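Local coordinates for protein AA9 family lytic polysaccharide monooxygenase B (Heterobasidion irregulare TC 32-1, PDB 5NNS) that oxidatively cleaves cellulose and related polysaccharides at a single copper centre, attacking the C1 side of the glycosidic bond, at residues M86-N91 against P218-W223; L104-I109 against I150-L155. All coordinates share one frame; numbering follows the deposited sequence.

Contact 1: residues M86-N91 against P218-W223. With AKR (acrylic acid), chain N.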
loop_
_atom_site.group_PDB
_atom_site.type_symbol
_atom_site.label_atom_id
_atom_site.label_comp_id
_atom_site.label_asym_id
_atom_site.label_seq_id
_atom_site.Cartn_x
_atom_site.Cartn_y
_atom_site.Cartn_z
ATOM N N MET A 86 -1.184 0.814 5.545
ATOM C CA MET A 86 0.216 0.402 5.411
ATOM C C MET A 86 0.788 0.936 4.115
ATOM O O MET A 86 0.110 0.930 3.081
ATOM C CB MET A 86 0.332 -1.125 5.437
ATOM C CG MET A 86 -0.040 -1.738 6.777
ATOM S SD MET A 86 -0.221 -3.524 6.663
ATOM C CE MET A 86 -1.839 -3.634 5.889
ATOM N N VAL A 87 2.032 1.399 4.179
ATOM C CA VAL A 87 2.763 1.851 3.003
ATOM C C VAL A 87 4.028 1.005 2.879
ATOM O O VAL A 87 4.829 0.931 3.807
ATOM C CB VAL A 87 3.080 3.356 3.072
ATOM C CG1 VAL A 87 3.646 3.850 1.745
ATOM C CG2 VAL A 87 1.819 4.135 3.437
ATOM N N TYR A 88 4.164 0.331 1.739
ATOM C CA TYR A 88 5.305 -0.526 1.439
ATOM C C TYR A 88 6.096 0.062 0.278
ATOM O O TYR A 88 5.569 0.847 -0.527
ATOM C CB TYR A 88 4.842 -1.926 1.013
ATOM C CG TYR A 88 4.337 -2.853 2.099
ATOM C CD1 TYR A 88 3.039 -2.737 2.601
ATOM C CD2 TYR A 88 5.138 -3.891 2.593
ATOM C CE1 TYR A 88 2.562 -3.605 3.575
ATOM C CE2 TYR A 88 4.667 -4.765 3.569
ATOM C CZ TYR A 88 3.380 -4.618 4.054
ATOM O OH TYR A 88 2.908 -5.479 5.020
ATOM N N MET A 89 7.358 -0.347 0.185
ATOM C CA MET A 89 8.137 -0.182 -1.034
ATOM C C MET A 89 8.901 -1.461 -1.367
ATOM O O MET A 89 9.094 -2.330 -0.515
ATOM C CB MET A 89 9.123 0.971 -0.895
ATOM C CG MET A 89 8.496 2.344 -0.746
ATOM S SD MET A 89 9.814 3.533 -0.441
ATOM C CE MET A 89 10.465 3.739 -2.097
ATOM N N ALA A 90 9.333 -1.554 -2.620
ATOM C CA ALA A 90 10.136 -2.672 -3.097
ATOM C C ALA A 90 11.033 -2.210 -4.223
ATOM O O ALA A 90 10.576 -1.519 -5.124
ATOM C CB ALA A 90 9.235 -3.792 -3.596
ATOM N N ASN A 91 12.301 -2.613 -4.170
ATOM C CA ASN A 91 13.240 -2.403 -5.271
ATOM C C ASN A 91 12.811 -3.289 -6.438
ATOM O O ASN A 91 12.564 -4.476 -6.256
ATOM C CB ASN A 91 14.668 -2.755 -4.834
ATOM C CG ASN A 91 15.732 -2.119 -5.715
ATOM O OD1 ASN A 91 15.693 -2.224 -6.945
ATOM N ND2 ASN A 91 16.698 -1.459 -5.081
ATOM N N PRO A 218 -0.612 -6.840 10.576
ATOM C CA PRO A 218 0.047 -7.882 9.779
ATOM C C PRO A 218 1.269 -7.373 9.028
ATOM O O PRO A 218 1.388 -6.174 8.775
ATOM C CB PRO A 218 -1.037 -8.289 8.767
ATOM C CG PRO A 218 -2.323 -7.878 9.389
ATOM C CD PRO A 218 -2.018 -6.646 10.161
ATOM N N GLY A 219 2.148 -8.295 8.653
ATOM C CA GLY A 219 3.328 -7.966 7.868
ATOM C C GLY A 219 4.501 -7.634 8.755
ATOM O O GLY A 219 4.410 -7.778 9.979
ATOM N N PRO A 220 5.614 -7.176 8.153
ATOM C CA PRO A 220 6.851 -6.958 8.908
ATOM C C PRO A 220 6.860 -5.664 9.723
ATOM O O PRO A 220 5.924 -4.861 9.654
ATOM C CB PRO A 220 7.916 -6.908 7.804
ATOM C CG PRO A 220 7.202 -6.324 6.641
ATOM C CD PRO A 220 5.805 -6.898 6.718
ATOM N N ALA A 221 7.930 -5.480 10.493
ATOM C CA ALA A 221 8.177 -4.217 11.182
ATOM C C ALA A 221 8.449 -3.118 10.157
ATOM O O ALA A 221 8.779 -3.396 8.993
ATOM C CB ALA A 221 9.348 -4.343 12.148
ATOM N N VAL A 222 8.290 -1.877 10.609
ATOM C CA VAL A 222 8.497 -0.705 9.768
ATOM C C VAL A 222 9.987 -0.372 9.695
ATOM O O VAL A 222 10.676 -0.333 10.718
ATOM C CB VAL A 222 7.691 0.505 10.288
ATOM C CG1 VAL A 222 7.976 1.760 9.468
ATOM C CG2 VAL A 222 6.205 0.188 10.259
ATOM N N TRP A 223 10.468 -0.148 8.474
ATOM C CA TRP A 223 11.836 0.285 8.219
ATOM C C TRP A 223 11.836 1.783 7.896
ATOM O O TRP A 223 11.469 2.187 6.792
ATOM C CB TRP A 223 12.449 -0.531 7.082
ATOM C CG TRP A 223 13.912 -0.275 6.896
ATOM C CD1 TRP A 223 14.938 -0.772 7.652
ATOM C CD2 TRP A 223 14.516 0.541 5.887
ATOM N NE1 TRP A 223 16.145 -0.313 7.175
ATOM C CE2 TRP A 223 15.916 0.495 6.093
ATOM C CE3 TRP A 223 14.012 1.306 4.826
ATOM C CZ2 TRP A 223 16.816 1.180 5.271
ATOM C CZ3 TRP A 223 14.904 1.996 4.017
ATOM C CH2 TRP A 223 16.293 1.926 4.241
HETATM C CA AKR N . 4.736 -4.431 14.090
HETATM C CB AKR N . 5.471 -5.101 14.966
HETATM C C AKR N . 4.223 -5.069 12.853
HETATM O O AKR N . 4.480 -6.269 12.613
HETATM O OXT AKR N . 3.532 -4.400 12.055
#
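Tyr88 and Pro220 meet tip to tip: the phenol oxygen OH of Tyr88 lies 3.6 Å from CD of Pro220, and the ring carbon CE2 of Tyr88 lies 4.0 Å from the same CD. The proline comes at the edge of the phenol ring, near its plane, so the face of the ring takes no part in this meeting. Tyr88 holds CG anti to its carbonyl carbon (chi1 -75°), which carries the phenol end to the loop although the side chain does not set out toward it. Beside it, OH of Tyr88 stands 3.8 Å from CA of Gly219, and a side-chain carbon on Gly219 would run into that hydroxyl. The backbone of Gly219, with phi at +90°, independently calls for glycine. Met86 completes the first shell, its SD 3.8 Å from the carbonyl O of Pro218. No hydrogen bond joins the two segments directly; the polar link runs through Lys108 of the adjoining strand 106-116, whose NZ donates to the carbonyl oxygens of Pro218 and Pro220, so one ammonium grips the loop on both sides of Gly219. The Tyr88 hydroxyl has its own polar partner, a weak hydrogen bond with OH of Tyr195. Farther out, the carbonyl O of Gly219 comes 3.0 Å from O of a bound acrylic acid, which is also hydrogen-bonded to Gln111. With Val87 and Met89 turned inward, Met86 and Tyr88 occupy the outer face of their sheet. A C-terminal loop packed across such a face belongs to the AA9 immunoglobulin-like beta-sandwich, and here it also lines the pocket that holds acrylic acid.

Contact 2: residues L104-I109 against I150-L155; sequences LEWFKI and ILRHEL
Trp106 drives the benzo end of its indole against Ile150 and Arg152, and this is where the packing is tight. CH2 of the indole lies 3.5 Å from CG2 of Ile150, which comes at the ring edge, while CZ3 of Trp106 sits 3.7 Å from CB of Arg152. With CG anti to its backbone N (chi1 165°) and the chain extended as far as NE, Arg152 lays its CD over the six-membered ring of Trp106 in a CH-pi contact, 4.1 Å from the centroid. The opposite face is backed by CB of Leu104, whose CD1 goes on to touch CG1 of Ile150. Beyond the indole, the guanidinium is held by the carbonyl oxygens of Ser48, through NE, and Ile47, through NH2, and by a two-pronged salt bridge to Glu154, NH1 to OE1 at 2.8 Å and NH2 to OE2, both bonds weak in angle. An alanine in place of Trp106 would probably open a gap between Leu104 and Arg152, leaving the Arg152 methylenes and the Ile150 branch without their aromatic partner. The looser part is a single touch, CD1 of Ile109 to CD1 of Leu151 at 4.4 Å, on the inward face of the sheet. On the outer face of the beta-sandwich's mixed sheet, the two strands flanking 85-91 thus meet over the small Ala90, side chain to side chain with no cross-strand hydrogen bond, while strand 165-176 borders 147-157 on its far side.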
loop_
_atom_site.group_PDB
_atom_site.type_symbol
_atom_site.label_atom_id
_atom_site.label_comp_id
_atom_site.label_asym_id
_atom_site.label_seq_id
_atom_site.Cartn_x
_atom_site.Cartn_y
_atom_site.Cartn_z
ATOM N N LEU A 104 8.982 -9.484 -5.967
ATOM C CA LEU A 104 9.837 -8.480 -5.339
ATOM C C LEU A 104 9.934 -8.666 -3.832
ATOM O O LEU A 104 9.126 -9.375 -3.217
ATOM C CB LEU A 104 9.342 -7.066 -5.661
ATOM C CG LEU A 104 9.143 -6.762 -7.155
ATOM C CD1 LEU A 104 8.692 -5.319 -7.335
ATOM C CD2 LEU A 104 10.403 -7.047 -7.967
ATOM N N GLU A 105 10.949 -8.022 -3.256
ATOM C CA GLU A 105 11.152 -7.987 -1.813
ATOM C C GLU A 105 10.584 -6.687 -1.261
ATOM O O GLU A 105 11.122 -5.607 -1.521
ATOM C CB GLU A 105 12.634 -8.104 -1.478
ATOM C CG GLU A 105 13.177 -9.508 -1.632
ATOM C CD GLU A 105 14.669 -9.564 -1.388
ATOM O OE1 GLU A 105 15.438 -9.174 -2.297
ATOM O OE2 GLU A 105 15.073 -10.000 -0.287
ATOM N N TRP A 106 9.504 -6.805 -0.495
ATOM C CA TRP A 106 8.754 -5.651 0.003
ATOM C C TRP A 106 9.153 -5.309 1.419
ATOM O O TRP A 106 9.225 -6.196 2.272
ATOM C CB TRP A 106 7.254 -5.945 -0.031
ATOM C CG TRP A 106 6.785 -6.212 -1.396
ATOM C CD1 TRP A 106 6.726 -7.424 -2.019
ATOM C CD2 TRP A 106 6.338 -5.245 -2.348
ATOM N NE1 TRP A 106 6.244 -7.276 -3.298
ATOM C CE2 TRP A 106 6.007 -5.945 -3.529
ATOM C CE3 TRP A 106 6.176 -3.853 -2.317
ATOM C CZ2 TRP A 106 5.520 -5.303 -4.670
ATOM C CZ3 TRP A 106 5.687 -3.210 -3.455
ATOM C CH2 TRP A 106 5.368 -3.937 -4.616
ATOM N N PHE A 107 9.389 -4.018 1.662
ATOM C CA PHE A 107 9.613 -3.493 3.008
ATOM C C PHE A 107 8.601 -2.388 3.315
ATOM O O PHE A 107 8.168 -1.654 2.425
ATOM C CB PHE A 107 11.057 -3.001 3.201
ATOM C CG PHE A 107 11.478 -1.907 2.254
ATOM C CD1 PHE A 107 11.949 -2.214 0.975
ATOM C CD2 PHE A 107 11.429 -0.572 2.642
ATOM C CE1 PHE A 107 12.337 -1.207 0.101
ATOM C CE2 PHE A 107 11.820 0.439 1.768
ATOM C CZ PHE A 107 12.275 0.119 0.497
ATOM N N LYS A 108 8.256 -2.280 4.590
ATOM C CA LYS A 108 7.225 -1.374 5.082
ATOM C C LYS A 108 7.865 -0.075 5.599
ATOM O O LYS A 108 8.747 -0.118 6.455
ATOM C CB LYS A 108 6.476 -2.077 6.203
ATOM C CG LYS A 108 5.161 -1.443 6.598
ATOM C CD LYS A 108 4.545 -2.161 7.788
ATOM C CE LYS A 108 3.935 -3.511 7.420
ATOM N NZ LYS A 108 3.424 -4.239 8.616
ATOM N N ILE A 109 7.438 1.068 5.059
ATOM C CA ILE A 109 7.976 2.377 5.485
ATOM C C ILE A 109 7.063 3.144 6.440
ATOM O O ILE A 109 7.522 4.052 7.132
ATOM C CB ILE A 109 8.363 3.291 4.294
ATOM C CG1 ILE A 109 7.161 3.611 3.394
ATOM C CG2 ILE A 109 9.502 2.660 3.503
ATOM C CD1 ILE A 109 7.415 4.779 2.462
ATOM N N ILE A 150 8.858 0.225 -6.543
ATOM C CA ILE A 150 7.407 0.350 -6.434
ATOM C C ILE A 150 7.085 1.004 -5.088
ATOM O O ILE A 150 7.734 0.702 -4.088
ATOM C CB ILE A 150 6.693 -1.015 -6.487
ATOM C CG1 ILE A 150 6.998 -1.752 -7.797
ATOM C CG2 ILE A 150 5.187 -0.840 -6.310
ATOM C CD1 ILE A 150 6.569 -1.028 -9.061
ATOM N N LEU A 151 6.097 1.899 -5.082
ATOM C CA LEU A 151 5.522 2.463 -3.863
ATOM C C LEU A 151 4.106 1.925 -3.752
ATOM O O LEU A 151 3.284 2.161 -4.643
ATOM C CB LEU A 151 5.474 3.991 -3.937
ATOM C CG LEU A 151 4.787 4.732 -2.777
ATOM C CD1 LEU A 151 5.593 4.554 -1.501
ATOM C CD2 LEU A 151 4.599 6.210 -3.102
ATOM N N ARG A 152 3.823 1.242 -2.644
ATOM C CA ARG A 152 2.609 0.456 -2.485
ATOM C C ARG A 152 1.799 0.960 -1.289
ATOM O O ARG A 152 2.319 0.998 -0.171
ATOM C CB ARG A 152 2.990 -1.020 -2.299
ATOM C CG ARG A 152 1.881 -1.923 -1.767
ATOM C CD ARG A 152 2.282 -3.382 -1.801
ATOM N NE ARG A 152 1.120 -4.266 -1.728
ATOM C CZ ARG A 152 0.538 -4.694 -0.606
ATOM N NH1 ARG A 152 0.988 -4.331 0.592
ATOM N NH2 ARG A 152 -0.511 -5.506 -0.690
ATOM N N HIS A 153 0.536 1.330 -1.527
ATOM C CA HIS A 153 -0.395 1.705 -0.447
ATOM C C HIS A 153 -1.422 0.604 -0.264
ATOM O O HIS A 153 -1.921 0.057 -1.246
ATOM C CB HIS A 153 -1.102 3.024 -0.751
ATOM C CG HIS A 153 -0.190 4.207 -0.724
ATOM N ND1 HIS A 153 0.635 4.530 -1.776
ATOM C CD2 HIS A 153 0.047 5.130 0.238
ATOM C CE1 HIS A 153 1.338 5.606 -1.467
ATOM N NE2 HIS A 153 0.996 5.996 -0.253
ATOM N N GLU A 154 -1.741 0.302 0.996
ATOM C CA GLU A 154 -2.652 -0.775 1.327
ATOM C C GLU A 154 -3.570 -0.407 2.482
ATOM O O GLU A 154 -3.119 0.107 3.519
ATOM C CB GLU A 154 -1.879 -2.040 1.676
ATOM C CG GLU A 154 -2.763 -3.265 1.854
ATOM C CD GLU A 154 -1.975 -4.544 2.021
ATOM O OE1 GLU A 154 -0.908 -4.526 2.678
ATOM O OE2 GLU A 154 -2.413 -5.579 1.472
ATOM N N LEU A 155 -4.855 -0.683 2.283
ATOM C CA LEU A 155 -5.860 -0.562 3.325
ATOM C C LEU A 155 -6.364 -1.949 3.623
ATOM O O LEU A 155 -6.680 -2.707 2.704
ATOM C CB LEU A 155 -7.012 0.322 2.858
ATOM C CG LEU A 155 -6.646 1.739 2.408
ATOM C CD1 LEU A 155 -7.908 2.537 2.110
ATOM C CD2 LEU A 155 -5.799 2.472 3.436
#

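In the fold
Followed from the N terminus, the chain has already laid down four strands when it reaches 85-91, where contact 1 opens. It then turns into 104-109, the first half of contact 2, and that loop closes when 150-155 arrives 41 residues later. Only after strand 165-176 and a long tail does 218-223 return to close contact 1, so contact 2 is nested wholly inside the larger loop. The two contacts touch as well: a probable hydrogen bond joins Met89 N to Phe107 O, and another joins Trp223 N to Lys108 O. Together they tie three neighbouring strands of the mixed sheet to the C-terminal loop.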